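Local coordinates for protein V-type ATP synthase alpha chain (Nanoarchaeum equitans Kin4-M, PDB 5BN3) that forms the A subunit of a V-type ATPase, an alpha/beta-family protein with an N-terminal beta barrel and a P-loop nucleotide-binding domain that holds ADP here, at residues G9-A14 and K42-V47; G152-I157 and A169-K174; R324-L329 and A347-K352. One frame throughout, in Å; residues are numbered along the deposited sequence.

Interaction 1 (G9-A14 and K42-V47)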
loop_
_atom_site.group_PDB
_atom_site.type_symbol
_atom_site.label_atom_id
_atom_site.label_comp_id
_atom_site.label_asym_id
_atom_site.label_seq_id
_atom_site.Cartn_x
_atom_site.Cartn_y
_atom_site.Cartn_z
ATOM N N GLY A 9 13.876 20.941 -16.600
ATOM C CA GLY A 9 14.121 19.695 -17.300
ATOM C C GLY A 9 13.867 19.852 -18.786
ATOM O O GLY A 9 14.343 20.806 -19.402
ATOM N N PRO A 10 13.096 18.920 -19.364
ATOM C CA PRO A 10 12.764 18.919 -20.791
ATOM C C PRO A 10 11.699 19.956 -21.126
ATOM O O PRO A 10 11.348 20.100 -22.298
ATOM C CB PRO A 10 12.197 17.515 -21.004
ATOM C CG PRO A 10 11.570 17.182 -19.691
ATOM C CD PRO A 10 12.470 17.791 -18.652
ATOM N N LEU A 11 11.185 20.656 -20.116
ATOM C CA LEU A 11 10.158 21.670 -20.339
ATOM C C LEU A 11 10.730 23.088 -20.347
ATOM O O LEU A 11 11.394 23.506 -19.397
ATOM C CB LEU A 11 9.056 21.572 -19.278
ATOM C CG LEU A 11 7.917 22.589 -19.413
ATOM C CD1 LEU A 11 7.043 22.256 -20.609
ATOM C CD2 LEU A 11 7.079 22.676 -18.143
ATOM N N VAL A 12 10.463 23.820 -21.425
ATOM C CA VAL A 12 10.832 25.229 -21.513
ATOM C C VAL A 12 9.573 26.089 -21.611
ATOM O O VAL A 12 8.663 25.782 -22.383
ATOM C CB VAL A 12 11.751 25.496 -22.723
ATOM C CG1 VAL A 12 11.777 26.979 -23.078
ATOM C CG2 VAL A 12 13.152 24.997 -22.434
ATOM N N ILE A 13 9.511 27.147 -20.807
ATOM C CA ILE A 13 8.421 28.111 -20.898
ATOM C C ILE A 13 8.936 29.381 -21.567
ATOM O O ILE A 13 9.974 29.923 -21.174
ATOM C CB ILE A 13 7.824 28.439 -19.514
ATOM C CG1 ILE A 13 7.291 27.164 -18.857
ATOM C CG2 ILE A 13 6.705 29.463 -19.636
ATOM C CD1 ILE A 13 6.824 27.350 -17.426
ATOM N N ALA A 14 8.219 29.844 -22.586
ATOM C CA ALA A 14 8.629 31.028 -23.331
ATOM C C ALA A 14 7.503 32.045 -23.452
ATOM O O ALA A 14 6.334 31.676 -23.577
ATOM C CB ALA A 14 9.131 30.636 -24.712
ATOM N N LYS A 42 2.242 33.002 -22.829
ATOM C CA LYS A 42 3.237 31.977 -22.538
ATOM C C LYS A 42 3.039 30.734 -23.397
ATOM O O LYS A 42 1.911 30.387 -23.757
ATOM C CB LYS A 42 3.166 31.578 -21.063
ATOM C CG LYS A 42 3.189 32.743 -20.092
ATOM C CD LYS A 42 2.858 32.266 -18.688
ATOM C CE LYS A 42 3.972 32.592 -17.708
ATOM N NZ LYS A 42 4.018 34.036 -17.356
ATOM N N ALA A 43 4.140 30.062 -23.716
ATOM C CA ALA A 43 4.079 28.780 -24.413
ATOM C C ALA A 43 4.834 27.712 -23.637
ATOM O O ALA A 43 5.939 27.953 -23.145
ATOM C CB ALA A 43 4.643 28.901 -25.809
ATOM N N TYR A 44 4.236 26.531 -23.536
ATOM C CA TYR A 44 4.884 25.403 -22.881
ATOM C C TYR A 44 5.475 24.487 -23.941
ATOM O O TYR A 44 4.761 23.957 -24.797
ATOM C CB TYR A 44 3.897 24.671 -21.969
ATOM C CG TYR A 44 3.442 25.528 -20.805
ATOM C CD1 TYR A 44 2.428 26.463 -20.959
ATOM C CD2 TYR A 44 4.043 25.416 -19.559
ATOM C CE1 TYR A 44 2.017 27.256 -19.903
ATOM C CE2 TYR A 44 3.637 26.204 -18.495
ATOM C CZ TYR A 44 2.625 27.122 -18.674
ATOM O OH TYR A 44 2.220 27.906 -17.618
ATOM N N ILE A 45 6.791 24.319 -23.885
ATOM C CA ILE A 45 7.531 23.652 -24.943
ATOM C C ILE A 45 8.290 22.443 -24.412
ATOM O O ILE A 45 9.063 22.563 -23.457
ATOM C CB ILE A 45 8.547 24.629 -25.572
ATOM C CG1 ILE A 45 7.817 25.829 -26.182
ATOM C CG2 ILE A 45 9.395 23.930 -26.616
ATOM C CD1 ILE A 45 8.665 27.080 -26.270
ATOM N N GLN A 46 8.073 21.279 -25.018
ATOM C CA GLN A 46 8.916 20.131 -24.703
ATOM C C GLN A 46 10.088 20.069 -25.680
ATOM O O GLN A 46 9.908 20.095 -26.903
ATOM C CB GLN A 46 8.121 18.815 -24.637
ATOM C CG GLN A 46 7.561 18.288 -25.951
ATOM C CD GLN A 46 6.727 17.035 -25.745
ATOM O OE1 GLN A 46 6.016 16.910 -24.747
ATOM N NE2 GLN A 46 6.814 16.101 -26.685
ATOM N N VAL A 47 11.292 20.028 -25.121
ATOM C CA VAL A 47 12.518 20.101 -25.903
ATOM C C VAL A 47 13.074 18.704 -26.148
ATOM O O VAL A 47 13.190 17.904 -25.218
ATOM C CB VAL A 47 13.567 20.971 -25.186
ATOM C CG1 VAL A 47 14.821 21.107 -26.029
ATOM C CG2 VAL A 47 12.985 22.339 -24.893
#
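Strand residues L11-A14 and K42-V47 run antiparallel, with 151° between their N-to-C directions and 4.7 Å between their axes at closest approach, as neighbours in the N-terminal beta-barrel domain of the alpha/beta family. V12 with I45 and A14 with A43 are hydrogen-bonded pairs; L11 with Q46 and I13 with Y44 are non-hydrogen-bonded ones. V12 N meets I45 O at 2.8 Å with an almost straight N-H...O angle of 175°, and I45 N returns a more bent bond to V12 O. A14 and A43 repeat this reciprocal pattern. V47 N reaches P10 O at 2.8 Å, which carries the pairing one residue beyond the start of the first strand. Between the amide bonds lie CA-H...O contacts, such as L11 CA to I45 O at 3.4 Å.

On the face shared by L11, I13, Y44 and Q46, the side chains of I13 and Y44 lie side by side and point the same way. Y44 CG stands beside the backbone N (chi1 -65°), and I13 CG1 does likewise in its own residue. The isoleucine then meets ring atoms CD2 and CE2 obliquely, with I13 CD1 3.6 Å from Y44 CE2. L11 CD2 sits at the ring edge, near its plane, while Y44 OH is hydrogen-bonded to E39. Residues of helix 322-335 pack on P10 and L11, and Y35 of a neighbouring NEQ263 chain packs on I13 and K42.

The face of V12, A14, A43 and I45 is aliphatic. V47 contributes to this packing too: V12 CG2 meets V47 CG2 at 3.6 Å, their side chains crossing at a slant. Farther along, A14 CB touches the tip of I45, 3.9 Å from its CD1.

Interaction 2 (G152-I157 and A169-K174)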
loop_
_atom_site.group_PDB
_atom_site.type_symbol
_atom_site.label_atom_id
_atom_site.label_comp_id
_atom_site.label_asym_id
_atom_site.label_seq_id
_atom_site.Cartn_x
_atom_site.Cartn_y
_atom_site.Cartn_z
ATOM N N GLY A 152 -5.281 15.669 -59.573
ATOM C CA GLY A 152 -5.319 16.404 -60.822
ATOM C C GLY A 152 -4.682 15.665 -61.977
ATOM O O GLY A 152 -4.442 14.458 -61.905
ATOM N N LYS A 153 -4.403 16.397 -63.049
ATOM C CA LYS A 153 -3.853 15.797 -64.254
ATOM C C LYS A 153 -2.334 15.873 -64.276
ATOM O O LYS A 153 -1.739 16.876 -63.874
ATOM C CB LYS A 153 -4.437 16.467 -65.497
ATOM C CG LYS A 153 -4.869 15.482 -66.565
ATOM C CD LYS A 153 -5.922 16.084 -67.479
ATOM C CE LYS A 153 -6.645 14.997 -68.253
ATOM N NZ LYS A 153 -7.718 15.545 -69.121
ATOM N N ILE A 154 -1.712 14.797 -64.743
ATOM C CA ILE A 154 -0.266 14.758 -64.890
ATOM C C ILE A 154 0.146 15.567 -66.111
ATOM O O ILE A 154 -0.047 15.137 -67.251
ATOM C CB ILE A 154 0.232 13.313 -65.013
ATOM C CG1 ILE A 154 -0.128 12.547 -63.741
ATOM C CG2 ILE A 154 1.731 13.281 -65.244
ATOM C CD1 ILE A 154 0.170 11.087 -63.808
ATOM N N GLU A 155 0.697 16.751 -65.865
ATOM C CA GLU A 155 1.095 17.654 -66.936
ATOM C C GLU A 155 2.488 17.290 -67.432
ATOM O O GLU A 155 2.864 17.610 -68.561
ATOM C CB GLU A 155 1.063 19.101 -66.435
ATOM C CG GLU A 155 -0.268 19.506 -65.811
ATOM C CD GLU A 155 -0.245 20.908 -65.228
ATOM O OE1 GLU A 155 0.810 21.321 -64.702
ATOM O OE2 GLU A 155 -1.285 21.597 -65.298
ATOM N N GLU A 156 3.240 16.605 -66.576
ATOM C CA GLU A 156 4.601 16.196 -66.885
ATOM C C GLU A 156 5.004 15.062 -65.950
ATOM O O GLU A 156 4.719 15.115 -64.754
ATOM C CB GLU A 156 5.552 17.379 -66.691
ATOM C CG GLU A 156 6.631 17.494 -67.743
ATOM C CD GLU A 156 6.120 18.094 -69.034
ATOM O OE1 GLU A 156 5.276 19.013 -68.978
ATOM O OE2 GLU A 156 6.566 17.650 -70.108
ATOM N N ILE A 157 5.650 14.033 -66.490
ATOM C CA ILE A 157 6.207 12.970 -65.655
ATOM C C ILE A 157 7.475 12.390 -66.273
ATOM O O ILE A 157 7.505 12.039 -67.454
ATOM C CB ILE A 157 5.173 11.856 -65.333
ATOM C CG1 ILE A 157 5.800 10.789 -64.427
ATOM C CG2 ILE A 157 4.615 11.235 -66.606
ATOM C CD1 ILE A 157 4.821 9.743 -63.939
ATOM N N ALA A 169 7.649 14.647 -61.451
ATOM C CA ALA A 169 6.368 14.863 -62.111
ATOM C C ALA A 169 5.767 16.205 -61.718
ATOM O O ALA A 169 6.148 16.791 -60.705
ATOM C CB ALA A 169 5.403 13.739 -61.783
ATOM N N ILE A 170 4.824 16.687 -62.522
ATOM C CA ILE A 170 4.127 17.933 -62.226
ATOM C C ILE A 170 2.618 17.735 -62.362
ATOM O O ILE A 170 2.135 17.294 -63.407
ATOM C CB ILE A 170 4.605 19.079 -63.142
ATOM C CG1 ILE A 170 6.046 19.462 -62.789
ATOM C CG2 ILE A 170 3.696 20.293 -63.012
ATOM C CD1 ILE A 170 6.745 20.290 -63.845
ATOM N N VAL A 171 1.885 18.045 -61.294
ATOM C CA VAL A 171 0.432 17.885 -61.268
ATOM C C VAL A 171 -0.230 19.204 -60.875
ATOM O O VAL A 171 0.059 19.749 -59.807
ATOM C CB VAL A 171 0.003 16.793 -60.265
ATOM C CG1 VAL A 171 -1.486 16.512 -60.384
ATOM C CG2 VAL A 171 0.795 15.520 -60.492
ATOM N N ASN A 172 -1.116 19.706 -61.736
ATOM C CA ASN A 172 -1.780 20.996 -61.523
ATOM C C ASN A 172 -0.810 22.121 -61.168
ATOM O O ASN A 172 -1.084 22.941 -60.289
ATOM C CB ASN A 172 -2.886 20.887 -60.467
ATOM C CG ASN A 172 -4.259 20.668 -61.078
ATOM O OD1 ASN A 172 -4.395 20.029 -62.124
ATOM N ND2 ASN A 172 -5.285 21.207 -60.431
ATOM N N GLY A 173 0.328 22.143 -61.854
ATOM C CA GLY A 173 1.346 23.146 -61.613
ATOM C C GLY A 173 2.158 22.907 -60.354
ATOM O O GLY A 173 2.951 23.762 -59.959
ATOM N N LYS A 174 1.968 21.753 -59.720
ATOM C CA LYS A 174 2.682 21.449 -58.482
ATOM C C LYS A 174 3.701 20.330 -58.671
ATOM O O LYS A 174 3.364 19.247 -59.153
ATOM C CB LYS A 174 1.704 21.086 -57.359
ATOM C CG LYS A 174 2.311 21.161 -55.959
ATOM C CD LYS A 174 2.478 19.783 -55.334
ATOM C CE LYS A 174 3.268 19.856 -54.034
ATOM N NZ LYS A 174 2.668 20.794 -53.044
#
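E155 CG stands beside its backbone N (chi1 -54°) and CD continues in an extended line (chi2 176°), a course that takes the carboxylate across the strand pair to G173. The motif is a classic beta bulge between the antiparallel strands 152-157 and 169-171 of the barrel-sandwich domain: E155 and E156 both face I170, and the register shifts by one between the pairs I154-V171 and E156-I170. I170 O takes the main bond from E155 N at 2.9 Å and a weak, longer one from E156 N. In return I170 N donates to E156 O at 2.7 Å, which resumes the pairing beyond the bulge.

Strand 169-171 turns back into strand 174-176 through a type I' turn from V171 to K174, closed by reciprocal backbone bonds between those two residues. G173 N, within the turn, donates to E155 OE1 at 3.0 Å. The donor comes from above the carboxylate plane, 52° out of it. The side chains of E155 and I170 cross at about a right angle, and the same OE1 lies 3.5 Å from I170 CG2. N172 N is buried by the contact and has no hydrogen-bond partner in the model.

On the face of I154, I157, A169 and V171 the contact is apolar. I132 of strand 131-137 packs on I157 and A169, and I126 of strand 125-126 on V171. G152, whose backbone angles themselves call for glycine, lies with its C 3.7 Å from V171 CG1. At the far end of the pair, I157 CG1 rests 4.0 Å from A169 CB.

Interaction 3 (R324-L329 and A347-K352)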
loop_
_atom_site.group_PDB
_atom_site.type_symbol
_atom_site.label_atom_id
_atom_site.label_comp_id
_atom_site.label_asym_id
_atom_site.label_seq_id
_atom_site.Cartn_x
_atom_site.Cartn_y
_atom_site.Cartn_z
ATOM N N ARG A 324 8.892 3.172 -21.454
ATOM C CA ARG A 324 9.822 4.300 -21.453
ATOM C C ARG A 324 9.144 5.549 -22.005
ATOM O O ARG A 324 9.434 6.668 -21.580
ATOM C CB ARG A 324 11.074 3.968 -22.271
ATOM C CG ARG A 324 11.735 2.647 -21.892
ATOM C CD ARG A 324 11.993 2.559 -20.401
ATOM N NE ARG A 324 12.465 1.231 -20.023
ATOM C CZ ARG A 324 12.218 0.653 -18.852
ATOM N NH1 ARG A 324 11.497 1.285 -17.936
ATOM N NH2 ARG A 324 12.688 -0.560 -18.602
ATOM N N TRP A 325 8.244 5.341 -22.961
ATOM C CA TRP A 325 7.415 6.409 -23.510
ATOM C C TRP A 325 6.468 6.905 -22.424
ATOM O O TRP A 325 6.261 8.108 -22.267
ATOM C CB TRP A 325 6.635 5.885 -24.728
ATOM C CG TRP A 325 5.531 6.786 -25.238
ATOM C CD1 TRP A 325 5.471 8.149 -25.158
ATOM C CD2 TRP A 325 4.325 6.371 -25.897
ATOM N NE1 TRP A 325 4.305 8.603 -25.729
ATOM C CE2 TRP A 325 3.586 7.533 -26.192
ATOM C CE3 TRP A 325 3.803 5.128 -26.272
ATOM C CZ2 TRP A 325 2.350 7.489 -26.840
ATOM C CZ3 TRP A 325 2.577 5.087 -26.915
ATOM C CH2 TRP A 325 1.865 6.259 -27.192
ATOM N N ALA A 326 5.914 5.972 -21.658
ATOM C CA ALA A 326 5.051 6.328 -20.537
ATOM C C ALA A 326 5.800 7.156 -19.495
ATOM O O ALA A 326 5.237 8.089 -18.920
ATOM C CB ALA A 326 4.463 5.083 -19.907
ATOM N N GLU A 327 7.064 6.815 -19.252
ATOM C CA GLU A 327 7.892 7.583 -18.321
ATOM C C GLU A 327 8.089 9.012 -18.816
ATOM O O GLU A 327 8.103 9.956 -18.027
ATOM C CB GLU A 327 9.259 6.922 -18.126
ATOM C CG GLU A 327 10.191 7.721 -17.213
ATOM C CD GLU A 327 11.638 7.266 -17.281
ATOM O OE1 GLU A 327 11.921 6.271 -17.979
ATOM O OE2 GLU A 327 12.499 7.909 -16.635
ATOM N N ALA A 328 8.250 9.163 -20.127
ATOM C CA ALA A 328 8.416 10.482 -20.721
ATOM C C ALA A 328 7.161 11.323 -20.513
ATOM O O ALA A 328 7.250 12.494 -20.153
ATOM C CB ALA A 328 8.741 10.362 -22.195
ATOM N N LEU A 329 5.998 10.718 -20.741
ATOM C CA LEU A 329 4.718 11.388 -20.519
ATOM C C LEU A 329 4.561 11.830 -19.071
ATOM O O LEU A 329 4.103 12.939 -18.792
ATOM C CB LEU A 329 3.560 10.460 -20.890
ATOM C CG LEU A 329 3.385 10.129 -22.371
ATOM C CD1 LEU A 329 2.255 9.132 -22.576
ATOM C CD2 LEU A 329 3.110 11.400 -23.136
ATOM N N ALA A 347 -3.488 11.292 -16.182
ATOM C CA ALA A 347 -4.781 10.636 -16.329
ATOM C C ALA A 347 -5.109 10.286 -17.779
ATOM O O ALA A 347 -5.993 9.467 -18.039
ATOM C CB ALA A 347 -5.876 11.498 -15.723
ATOM N N TYR A 348 -4.397 10.906 -18.717
ATOM C CA TYR A 348 -4.635 10.666 -20.137
ATOM C C TYR A 348 -3.723 9.587 -20.727
ATOM O O TYR A 348 -3.572 9.499 -21.945
ATOM C CB TYR A 348 -4.516 11.973 -20.936
ATOM C CG TYR A 348 -3.301 12.814 -20.601
ATOM C CD1 TYR A 348 -2.073 12.565 -21.196
ATOM C CD2 TYR A 348 -3.392 13.875 -19.711
ATOM C CE1 TYR A 348 -0.967 13.335 -20.903
ATOM C CE2 TYR A 348 -2.290 14.652 -19.413
ATOM C CZ TYR A 348 -1.082 14.376 -20.012
ATOM O OH TYR A 348 0.023 15.142 -19.722
ATOM N N LEU A 349 -3.132 8.761 -19.867
ATOM C CA LEU A 349 -2.232 7.697 -20.317
ATOM C C LEU A 349 -2.897 6.754 -21.319
ATOM O O LEU A 349 -2.321 6.449 -22.361
ATOM C CB LEU A 349 -1.699 6.897 -19.125
ATOM C CG LEU A 349 -0.805 5.703 -19.476
ATOM C CD1 LEU A 349 0.443 6.164 -20.209
ATOM C CD2 LEU A 349 -0.430 4.906 -18.235
ATOM N N LEU A 350 -4.107 6.300 -21.001
ATOM C CA LEU A 350 -4.828 5.370 -21.868
ATOM C C LEU A 350 -5.095 5.961 -23.251
ATOM O O LEU A 350 -4.932 5.285 -24.266
ATOM C CB LEU A 350 -6.146 4.943 -21.213
ATOM C CG LEU A 350 -7.044 4.032 -22.057
ATOM C CD1 LEU A 350 -6.378 2.691 -22.300
ATOM C CD2 LEU A 350 -8.401 3.842 -21.400
ATOM N N ARG A 351 -5.497 7.228 -23.283
ATOM C CA ARG A 351 -5.783 7.920 -24.537
ATOM C C ARG A 351 -4.527 8.042 -25.395
ATOM O O ARG A 351 -4.580 7.869 -26.616
ATOM C CB ARG A 351 -6.366 9.309 -24.247
ATOM C CG ARG A 351 -6.901 10.049 -25.467
ATOM C CD ARG A 351 -7.354 11.455 -25.095
ATOM N NE ARG A 351 -6.223 12.325 -24.775
ATOM C CZ ARG A 351 -6.300 13.389 -23.984
ATOM N NH1 ARG A 351 -7.454 13.716 -23.422
ATOM N NH2 ARG A 351 -5.221 14.120 -23.746
ATOM N N LYS A 352 -3.400 8.329 -24.749
ATOM C CA LYS A 352 -2.125 8.466 -25.447
ATOM C C LYS A 352 -1.668 7.137 -26.032
ATOM O O LYS A 352 -1.232 7.079 -27.180
ATOM C CB LYS A 352 -1.051 9.021 -24.504
ATOM C CG LYS A 352 -1.202 10.504 -24.176
ATOM C CD LYS A 352 -0.923 11.372 -25.399
ATOM C CE LYS A 352 -0.991 12.857 -25.058
ATOM N NZ LYS A 352 -0.535 13.711 -26.196
HETATM O O HOH W 1 2.543 14.383 -20.837
#
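Mainly apolar packing between helix 322-335 and the first turn of helix 349-357, within the nucleotide-binding domain, brings W325, A326 and L329 against L349 and K352. No direct hydrogen bond crosses between the segments, and the nearest CA atoms, those of A326 and L349, are 7.4 Å apart, so side chains bridge the gap.

L329 CD1 is the central atom. It touches K352 CB at 3.8 Å, where the two side chains meet at a slant, and L349 CD1 at 4.2 Å. The same methyl lies 3.7 Å above the plane of the W325 ring, offset toward its rim, so it is held between its own helix and the facing one. L349 CD1 also meets A326 CB. W325 CG is anti to the backbone N (chi1 168°), and the six-membered part of the indole points an edge at the facing helix: CH2 comes to 3.2 Å from K352 O, which lies near the ring plane. At the other end of the indole, NE1 makes a weak hydrogen bond to E295. The K352 chain bends at chi2 (-69°), and its end leads away from helix 322-335.

Y348, at the N-cap position, joins the contact through solvent. A water donates to L329 O at 2.9 Å and to Y348 OH at 2.9 Å, lying at the ring edge, in its plane; the hydroxyl is also hydrogen-bonded to E338. Beyond the apolar core, R351 makes a salt bridge to E237 of a neighbouring NEQ263 chain.

The chemistry implies that the segments meet chiefly through aliphatic packing and an indole edge set against a backbone carbonyl, while their hydrogen-bonded link runs through one water.

How the interactions relate
Interactions 1 and 3 are buried and close together, with centres 18 Å apart and nearest atoms about 6 Å apart, although they belong to different domains. Helix 322-335 serves both: one part of it packs in interaction 3, and residues farther along it lie against P10 and L11. E295 also links them, bonding Q46, whose NE2 is also bonded to Y48, through one carboxylate oxygen and, weakly, W325 through the other. Interaction 2 stands apart, its centre about 42 Å from interaction 1, and is only partly buried. Chemistry follows place: regular backbone pairing in the barrel, bulged pairing in the outlying sheet, with a glutamate bonded to a turn amide, and side-chain packing plus a bridging water between the helices.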